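Local coordinates for putative sugar ABC transport system, substrate-binding protein (Bordetella parapertussis, PDB 5IX8) that probably binds a sugar in the periplasm and delivers it to an ABC transporter for import, at residues 101-107 with 114-120; 153-157 with 281-285; 247-251 with 293-297. One frame throughout, in Å; residues are numbered along the deposited sequence. Where two conformers were deposited one is given.

All three contacts belong to a two-lobed periplasmic binding protein. Interaction 1 lies in the sheet of the N-terminal lobe and interaction 3 at the edge of the other lobe's sheet, their centres about 23 Å apart; yet they touch at the hinge, where Gln120 NE2 comes within 3.8 Å of Ile293 CG1 and Gln120 OE1 within 3.6 Å of Ser251 O. Interaction 2 bridges the two lobes across the cleft, its centre about 13 Å from that of interaction 1. There Ile107 CG2 packs 3.6 Å from Trp154 NE1, beside what is probably the sugar site. Interactions 2 and 3 do not touch, their nearest atoms being about 10 Å apart.

Interaction 1: residues 101-107 with 114-120; sequences KTISAGI and IAFGVLQ
Strands 101-105 and 116-119 run parallel, their short axes 4.6 Å apart at closest and 19° from aligned. Four backbone hydrogen bonds of 2.9 Å set the register: Ala115 N to Thr102 O, Ser104 N to Phe116 O, Val118 N to Ser104 O and Gly106 N to Val118 O. Ser104 thus faces Gly117 (CA-CA 4.2 Å) and Ala105 faces Val118 (5.3 Å). Ala115 is helical (phi/psi -71/-51) between extended neighbours, so its own NH, rather than that of Phe116, reaches Thr102 O. At the other end Gly106 (79/-43) turns the chain, with a weak bond from Ile107 N to Ala105 O (2.9 Å) as in a classic gamma turn; its positive phi suits glycine. Gly117 leaves room for Ser104: an ideal CB there would lie only 3.1 Å from Ser104 CB.

Phe116 (chi1 p) lays a ring face under Ile103 (chi1 m, chi2 t), a CH-pi contact with Ile103 CG1 4.1 Å from the ring centroid; Ile103 CD1 is 3.6 Å from Phe116 CZ. On the other side of the sheet from Ile103 and Phe116, Ser104 CB sits 3.9 Å from Ile114 CG2, and Thr102 CG2 3.5 Å from Ile114 CD1. Ser104 OG bonds Tyr286 OH.

This is the interior of the parallel sheet of a Rossmann-like lobe. Helix 254-270 covers Ile103, Ala105 and Val118, helix 89-97 meets Thr102 and Ile114, and the pair is flanked by strand 77-80 beside 101-105 and strand 288-290 beside 116-119.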
loop_
_atom_site.group_PDB
_atom_site.type_symbol
_atom_site.label_atom_id
_atom_site.label_comp_id
_atom_site.label_asym_id
_atom_site.label_seq_id
_atom_site.Cartn_x
_atom_site.Cartn_y
_atom_site.Cartn_z
ATOM N N LYS A 101 8.195 -20.852 -1.486
ATOM C CA LYS A 101 6.913 -20.232 -1.790
ATOM C C LYS A 101 7.051 -18.720 -1.660
ATOM O O LYS A 101 7.893 -18.216 -0.905
ATOM C CB LYS A 101 5.819 -20.758 -0.847
ATOM C CG LYS A 101 5.578 -22.214 -1.073
ATOM C CD LYS A 101 4.480 -22.753 -0.172
ATOM C CE LYS A 101 4.265 -24.243 -0.450
ATOM N NZ LYS A 101 2.935 -24.656 0.057
ATOM N N THR A 102 6.247 -17.994 -2.428
ATOM C CA THR A 102 6.314 -16.541 -2.455
ATOM C C THR A 102 5.015 -15.979 -1.900
ATOM O O THR A 102 3.923 -16.411 -2.291
ATOM C CB THR A 102 6.565 -16.008 -3.876
ATOM O OG1 THR A 102 7.832 -16.492 -4.330
ATOM C CG2 THR A 102 6.662 -14.494 -3.843
ATOM N N ILE A 103 5.143 -15.035 -0.980
ATOM C CA ILE A 103 4.013 -14.371 -0.345
ATOM C C ILE A 103 3.939 -12.954 -0.886
ATOM O O ILE A 103 4.934 -12.217 -0.854
ATOM C CB ILE A 103 4.167 -14.358 1.188
ATOM C CG1 ILE A 103 4.254 -15.804 1.712
ATOM C CG2 ILE A 103 3.024 -13.551 1.868
ATOM C CD1 ILE A 103 4.752 -15.913 3.193
ATOM N N SER A 104 2.755 -12.559 -1.334
ATOM C CA SER A 104 2.515 -11.193 -1.807
ATOM C C SER A 104 2.224 -10.289 -0.621
ATOM O O SER A 104 1.379 -10.627 0.218
ATOM C CB SER A 104 1.315 -11.210 -2.768
ATOM O OG SER A 104 0.787 -9.914 -3.025
ATOM N N ALA A 105 2.922 -9.141 -0.532
ATOM C CA ALA A 105 2.734 -8.207 0.577
ATOM C C ALA A 105 2.272 -6.846 0.083
ATOM O O ALA A 105 2.922 -6.241 -0.780
ATOM C CB ALA A 105 4.035 -8.057 1.363
ATOM N N GLY A 106 1.155 -6.353 0.648
ATOM C CA GLY A 106 0.739 -4.961 0.505
ATOM C C GLY A 106 0.062 -4.557 -0.792
ATOM O O GLY A 106 -0.907 -3.797 -0.768
ATOM N N ILE A 107 0.584 -5.013 -1.925
ATOM C CA ILE A 107 0.063 -4.623 -3.238
ATOM C C ILE A 107 0.021 -5.842 -4.150
ATOM O O ILE A 107 0.783 -6.801 -3.974
ATOM C CB ILE A 107 0.931 -3.524 -3.875
ATOM C CG1 ILE A 107 2.423 -3.848 -3.641
ATOM C CG2 ILE A 107 0.558 -2.157 -3.263
ATOM C CD1 ILE A 107 3.338 -3.165 -4.631
ATOM N N ILE A 114 1.909 -17.231 -6.887
ATOM C CA ILE A 114 2.006 -16.767 -5.506
ATOM C C ILE A 114 1.243 -17.714 -4.600
ATOM O O ILE A 114 0.148 -18.185 -4.946
ATOM C CB ILE A 114 1.442 -15.334 -5.427
ATOM C CG1 ILE A 114 2.314 -14.350 -6.218
ATOM C CG2 ILE A 114 1.204 -14.875 -3.972
ATOM C CD1 ILE A 114 3.683 -14.013 -5.552
ATOM N N ALA A 115 1.832 -18.027 -3.438
ATOM C CA ALA A 115 1.176 -18.948 -2.502
ATOM C C ALA A 115 -0.034 -18.295 -1.845
ATOM O O ALA A 115 -1.144 -18.855 -1.866
ATOM C CB ALA A 115 2.174 -19.438 -1.449
ATOM N N PHE A 116 0.158 -17.095 -1.279
ATOM C CA PHE A 116 -0.945 -16.292 -0.758
ATOM C C PHE A 116 -0.435 -14.873 -0.589
ATOM O O PHE A 116 0.762 -14.599 -0.712
ATOM C CB PHE A 116 -1.511 -16.824 0.582
ATOM C CG PHE A 116 -0.525 -16.775 1.723
ATOM C CD1 PHE A 116 0.349 -17.836 1.947
ATOM C CD2 PHE A 116 -0.431 -15.652 2.533
ATOM C CE1 PHE A 116 1.281 -17.779 3.001
ATOM C CE2 PHE A 116 0.458 -15.610 3.596
ATOM C CZ PHE A 116 1.332 -16.657 3.820
ATOM N N GLY A 117 -1.365 -13.967 -0.307
ATOM C CA GLY A 117 -1.024 -12.581 -0.094
ATOM C C GLY A 117 -1.712 -12.010 1.132
ATOM O O GLY A 117 -2.701 -12.546 1.634
ATOM N N VAL A 118 -1.153 -10.905 1.620
ATOM C CA VAL A 118 -1.779 -10.112 2.670
ATOM C C VAL A 118 -1.701 -8.686 2.184
ATOM O O VAL A 118 -0.595 -8.159 2.005
ATOM C CB VAL A 118 -1.071 -10.247 4.033
ATOM C CG1 VAL A 118 -1.728 -9.318 5.031
ATOM C CG2 VAL A 118 -1.103 -11.702 4.555
ATOM N N LEU A 119 -2.856 -8.069 1.938
ATOM C CA LEU A 119 -2.822 -6.708 1.386
ATOM C C LEU A 119 -4.120 -6.009 1.760
ATOM O O LEU A 119 -4.599 -6.184 2.880
ATOM C CB LEU A 119 -2.545 -6.743 -0.129
ATOM C CG LEU A 119 -3.445 -7.556 -1.082
ATOM C CD1 LEU A 119 -3.322 -6.951 -2.487
ATOM C CD2 LEU A 119 -3.073 -9.029 -1.155
ATOM N N GLN A 120 -4.601 -5.117 0.895
ATOM C CA GLN A 120 -5.912 -4.496 1.046
ATOM C C GLN A 120 -6.556 -4.405 -0.322
ATOM O O GLN A 120 -5.903 -4.613 -1.349
ATOM C CB GLN A 120 -5.845 -3.094 1.666
ATOM C CG GLN A 120 -5.610 -3.059 3.160
ATOM C CD GLN A 120 -5.674 -1.643 3.720
ATOM O OE1 GLN A 120 -5.072 -0.736 3.181
ATOM N NE2 GLN A 120 -6.421 -1.457 4.784
#

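Interaction 2: residues 153-157 with 281-285; sequences EWPRL and TRSVP. With SO4 (sulfate ion), chain G; SO4 (sulfate ion), chain C.
This is an interlobe contact across the cleft of a periplasmic binding protein, joining the first turn of helix 154-168 in one lobe to a loop of the other. Glu153 (phi/psi 74/-59) occupies the N-cap position, and Leu157 N bonds its carbonyl (Leu157 N to Glu153 O 3.0 Å). The loop makes a type I turn, with Arg282 at -55/-48 and Ser283 at -86/-21, closed by a weak Val284 N to Thr281 O bond of 3.3 Å. Val284 N also reaches Thr281 OG1 at 3.1 Å in an ST motif, and Thr281 N bonds Val284 O at 2.9 Å. Ser283 CA lies 7.4 Å from Glu153 CA.

One hydrogen bond spans the gap: Ser283 OG (chi1 m) donates to Glu153 OE2 at 2.6 Å. The Glu153 carboxylate (chi1 t, chi2 p) is also held in a salt bridge with Arg156, whose NH1 donates to Glu153 OE1 (2.9 Å) and NH2 to Glu153 OE2 (3.0 Å), so OE2 serves both lobes. Arg156 NE turns to Glu160, and Ser283 O accepts from Tyr85 OH. A sulfate, probably from the crystallisation liquor, sits at the helix start, taking bonds from Glu153 N (2.9 Å to its O2), Arg156 NH1 (2.8 Å to its O1) and Gly151 N. A second sulfate receives Arg282 N (2.8 Å to its O4). Arg282 NH1 remains 4.3 Å from Glu153 OE2, beyond a salt bridge, and 4.2 Å from the like-charged Arg156 NH2. Such bridging is consistent with lobes drawn together. Beside it, Leu157 CD2 packs 3.6 Å from Ser283 OG.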
loop_
_atom_site.group_PDB
_atom_site.type_symbol
_atom_site.label_atom_id
_atom_site.label_comp_id
_atom_site.label_asym_id
_atom_site.label_seq_id
_atom_site.Cartn_x
_atom_site.Cartn_y
_atom_site.Cartn_z
ATOM N N GLU A 153 -0.972 -1.575 -11.623
ATOM C CA GLU A 153 -2.303 -2.144 -11.362
ATOM C C GLU A 153 -3.030 -1.423 -10.228
ATOM O O GLU A 153 -4.121 -0.882 -10.438
ATOM C CB GLU A 153 -2.207 -3.657 -11.060
ATOM C CG GLU A 153 -3.547 -4.412 -11.040
ATOM C CD GLU A 153 -4.144 -4.630 -12.430
ATOM O OE1 GLU A 153 -3.529 -4.220 -13.437
ATOM O OE2 GLU A 153 -5.250 -5.226 -12.527
ATOM N N TRP A 154 -2.442 -1.395 -9.023
ATOM C CA TRP A 154 -3.209 -0.873 -7.896
ATOM C C TRP A 154 -3.523 0.622 -7.997
ATOM O O TRP A 154 -4.586 1.020 -7.515
ATOM C CB TRP A 154 -2.519 -1.214 -6.550
ATOM C CG TRP A 154 -1.074 -0.794 -6.406
ATOM C CD1 TRP A 154 0.031 -1.506 -6.791
ATOM C CD2 TRP A 154 -0.594 0.444 -5.869
ATOM N NE1 TRP A 154 1.182 -0.784 -6.522
ATOM C CE2 TRP A 154 0.827 0.420 -5.970
ATOM C CE3 TRP A 154 -1.219 1.584 -5.362
ATOM C CZ2 TRP A 154 1.622 1.463 -5.523
ATOM C CZ3 TRP A 154 -0.422 2.637 -4.926
ATOM C CH2 TRP A 154 0.981 2.568 -5.012
ATOM N N PRO A 155 -2.693 1.478 -8.607
ATOM C CA PRO A 155 -3.130 2.877 -8.765
ATOM C C PRO A 155 -4.346 2.967 -9.658
ATOM O O PRO A 155 -5.236 3.784 -9.417
ATOM C CB PRO A 155 -1.900 3.576 -9.397
ATOM C CG PRO A 155 -0.702 2.721 -8.894
ATOM C CD PRO A 155 -1.299 1.317 -9.057
ATOM N N ARG A 156 -4.403 2.133 -10.697
ATOM C CA ARG A 156 -5.586 2.130 -11.552
ATOM C C ARG A 156 -6.818 1.665 -10.778
ATOM O O ARG A 156 -7.912 2.234 -10.939
ATOM C CB ARG A 156 -5.348 1.252 -12.788
ATOM C CG ARG A 156 -6.463 1.442 -13.822
ATOM C CD ARG A 156 -6.454 0.409 -14.938
ATOM N NE ARG A 156 -7.011 -0.843 -14.481
ATOM C CZ ARG A 156 -6.291 -1.927 -14.172
ATOM N NH1 ARG A 156 -4.980 -1.967 -14.410
ATOM N NH2 ARG A 156 -6.902 -3.014 -13.700
ATOM N N LEU A 157 -6.665 0.632 -9.932
ATOM C CA LEU A 157 -7.794 0.163 -9.138
ATOM C C LEU A 157 -8.303 1.261 -8.211
ATOM O O LEU A 157 -9.520 1.478 -8.097
ATOM C CB LEU A 157 -7.415 -1.086 -8.323
ATOM C CG LEU A 157 -7.004 -2.312 -9.160
ATOM C CD1 LEU A 157 -6.519 -3.418 -8.247
ATOM C CD2 LEU A 157 -8.151 -2.837 -10.025
ATOM N N THR A 281 -8.885 -12.959 -7.285
ATOM C CA THR A 281 -9.657 -12.029 -8.108
ATOM C C THR A 281 -8.902 -11.775 -9.403
ATOM O O THR A 281 -7.784 -12.244 -9.578
ATOM C CB THR A 281 -9.905 -10.704 -7.400
ATOM O OG1 THR A 281 -8.646 -10.049 -7.211
ATOM C CG2 THR A 281 -10.571 -10.931 -6.072
ATOM N N ARG A 282 -9.517 -11.000 -10.298
ATOM C CA ARG A 282 -8.856 -10.682 -11.566
ATOM C C ARG A 282 -7.487 -10.060 -11.341
ATOM O O ARG A 282 -6.501 -10.466 -11.979
ATOM C CB ARG A 282 -9.723 -9.756 -12.413
ATOM C CG ARG A 282 -9.081 -9.405 -13.748
ATOM C CD ARG A 282 -9.968 -8.485 -14.582
ATOM N NE ARG A 282 -9.430 -8.423 -15.949
ATOM C CZ ARG A 282 -8.450 -7.603 -16.329
ATOM N NH1 ARG A 282 -7.957 -6.712 -15.468
ATOM N NH2 ARG A 282 -7.973 -7.660 -17.575
ATOM N N SER A 283 -7.406 -9.052 -10.456
ATOM C CA SER A 283 -6.148 -8.342 -10.227
ATOM C C SER A 283 -5.251 -9.014 -9.206
ATOM O O SER A 283 -4.045 -8.711 -9.169
ATOM C CB SER A 283 -6.417 -6.912 -9.756
ATOM O OG SER A 283 -7.028 -6.176 -10.807
ATOM N N VAL A 284 -5.815 -9.868 -8.349
ATOM C CA VAL A 284 -5.050 -10.490 -7.268
ATOM C C VAL A 284 -5.200 -11.998 -7.434
ATOM O O VAL A 284 -6.056 -12.610 -6.782
ATOM C CB VAL A 284 -5.511 -10.001 -5.888
ATOM C CG1 VAL A 284 -4.563 -10.514 -4.816
ATOM C CG2 VAL A 284 -5.514 -8.472 -5.871
ATOM N N PRO A 285 -4.431 -12.641 -8.310
ATOM C CA PRO A 285 -4.768 -14.004 -8.748
ATOM C C PRO A 285 -4.251 -15.091 -7.824
ATOM O O PRO A 285 -3.654 -16.074 -8.270
ATOM C CB PRO A 285 -4.121 -14.088 -10.134
ATOM C CG PRO A 285 -2.873 -13.193 -9.972
ATOM C CD PRO A 285 -3.342 -12.037 -9.105
HETATM S S SO4 G . -13.123 -9.396 -9.841
HETATM O O1 SO4 G . -14.320 -9.377 -10.694
HETATM O O2 SO4 G . -13.503 -9.390 -8.421
HETATM O O3 SO4 G . -12.343 -8.203 -10.177
HETATM O O4 SO4 G . -12.318 -10.580 -10.113
HETATM S S SO4 C . -2.055 0.154 -15.296
HETATM O O1 SO4 C . -3.241 -0.399 -15.926
HETATM O O2 SO4 C . -1.432 -0.771 -14.361
HETATM O O3 SO4 C . -2.368 1.408 -14.587
HETATM O O4 SO4 C . -1.104 0.502 -16.357
#

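Interaction 3: residues 247-251 with 293-297; sequences LAVAS and ITVVD
A short antiparallel strand pairing closes one edge of the C-terminal lobe's sheet: segment 293-297 runs along 247-251, their end-to-end directions 150° apart. Val249 and Val296 form the hydrogen-bonded pair (CA-CA 5.1 Å), Val249 N giving to Val296 O at 2.9 Å and Val296 N to Val249 O at 2.8 Å. Ala250 and Val295 are the adjoining non-hydrogen-bonded pair (CA-CA 4.3 Å), after which Ser251 N bonds Thr294 O at 2.9 Å. Beyond that the strands part, and a water fills in, 2.4 Å from Ser251 O and 3.1 Å from Thr294 N.

Val249 and Val296, both chi1 t, face helix 235-242 at Ile241. Towards helix 122-135, Ala248 CB meets Val295 CG1 at 3.7 Å, above Ala132 and Val128. Ser251 CB touches Thr294 OG1 at 3.4 Å, though the hydroxyls bond Asp310 and His304 respectively.

Strand 227-231 continues the sheet on the far side of 246-250. A parallel sheet finished by one antiparallel edge strand, reached as the chain returns from the other lobe, fits the type I periplasmic binding protein fold.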
loop_
_atom_site.group_PDB
_atom_site.type_symbol
_atom_site.label_atom_id
_atom_site.label_comp_id
_atom_site.label_asym_id
_atom_site.label_seq_id
_atom_site.Cartn_x
_atom_site.Cartn_y
_atom_site.Cartn_z
ATOM N N LEU A 247 -8.546 16.403 3.198
ATOM C CA LEU A 247 -9.928 16.072 3.538
ATOM C C LEU A 247 -10.019 14.705 4.180
ATOM O O LEU A 247 -10.777 14.502 5.140
ATOM C CB LEU A 247 -10.788 16.107 2.277
ATOM C CG LEU A 247 -12.236 15.634 2.392
ATOM C CD1 LEU A 247 -13.027 16.478 3.389
ATOM C CD2 LEU A 247 -12.888 15.630 1.008
ATOM N N ALA A 248 -9.245 13.759 3.666
ATOM C CA ALA A 248 -9.309 12.386 4.119
ATOM C C ALA A 248 -8.054 11.677 3.666
ATOM O O ALA A 248 -7.515 11.952 2.580
ATOM C CB ALA A 248 -10.542 11.667 3.552
ATOM N N VAL A 249 -7.616 10.736 4.491
ATOM C CA VAL A 249 -6.458 9.914 4.188
ATOM C C VAL A 249 -6.856 8.491 4.472
ATOM O O VAL A 249 -7.178 8.153 5.617
ATOM C CB VAL A 249 -5.223 10.285 5.035
ATOM C CG1 VAL A 249 -4.064 9.337 4.686
ATOM C CG2 VAL A 249 -4.830 11.763 4.824
ATOM N N ALA A 250 -6.785 7.648 3.471
ATOM C CA ALA A 250 -7.067 6.244 3.741
ATOM C C ALA A 250 -5.929 5.651 4.577
ATOM O O ALA A 250 -4.756 5.891 4.290
ATOM C CB ALA A 250 -7.258 5.495 2.426
ATOM N N SER A 251 -6.272 4.921 5.645
ATOM C CA SER A 251 -5.252 4.229 6.441
ATOM C C SER A 251 -4.739 3.021 5.662
ATOM O O SER A 251 -5.533 2.241 5.145
ATOM C CB SER A 251 -5.852 3.778 7.793
ATOM O OG SER A 251 -5.018 2.852 8.502
ATOM N N ILE A 293 -10.538 -1.608 5.588
ATOM C CA ILE A 293 -10.142 -0.240 5.276
ATOM C C ILE A 293 -10.826 0.718 6.237
ATOM O O ILE A 293 -12.034 0.600 6.489
ATOM C CB ILE A 293 -10.498 0.108 3.829
ATOM C CG1 ILE A 293 -9.651 -0.754 2.896
ATOM C CG2 ILE A 293 -10.270 1.604 3.569
ATOM C CD1 ILE A 293 -10.269 -0.912 1.555
ATOM N N THR A 294 -10.057 1.657 6.773
ATOM C CA THR A 294 -10.566 2.787 7.539
ATOM C C THR A 294 -10.011 4.072 6.931
ATOM O O THR A 294 -8.954 4.078 6.293
ATOM C CB THR A 294 -10.180 2.696 9.034
ATOM O OG1 THR A 294 -8.765 2.660 9.154
ATOM C CG2 THR A 294 -10.690 1.439 9.638
ATOM N N VAL A 295 -10.767 5.147 7.063
ATOM C CA VAL A 295 -10.354 6.460 6.580
ATOM C C VAL A 295 -10.085 7.350 7.779
ATOM O O VAL A 295 -10.831 7.313 8.767
ATOM C CB VAL A 295 -11.435 7.070 5.674
ATOM C CG1 VAL A 295 -11.002 8.405 5.183
ATOM C CG2 VAL A 295 -11.648 6.182 4.480
ATOM N N VAL A 296 -9.031 8.158 7.693
ATOM C CA VAL A 296 -8.709 9.127 8.735
ATOM C C VAL A 296 -9.158 10.493 8.253
ATOM O O VAL A 296 -8.872 10.878 7.103
ATOM C CB VAL A 296 -7.206 9.117 9.061
ATOM C CG1 VAL A 296 -6.894 10.080 10.222
ATOM C CG2 VAL A 296 -6.729 7.681 9.382
ATOM N N ASP A 297 -9.883 11.215 9.106
ATOM C CA ASP A 297 -10.372 12.556 8.764
ATOM C C ASP A 297 -10.459 13.364 10.053
ATOM O O ASP A 297 -10.029 12.904 11.107
ATOM C CB ASP A 297 -11.710 12.473 8.018
ATOM C CG ASP A 297 -12.780 11.756 8.822
ATOM O OD1 ASP A 297 -12.758 11.815 10.070
ATOM O OD2 ASP A 297 -13.651 11.126 8.207
HETATM O O HOH W 1 -7.119 0.741 6.249
#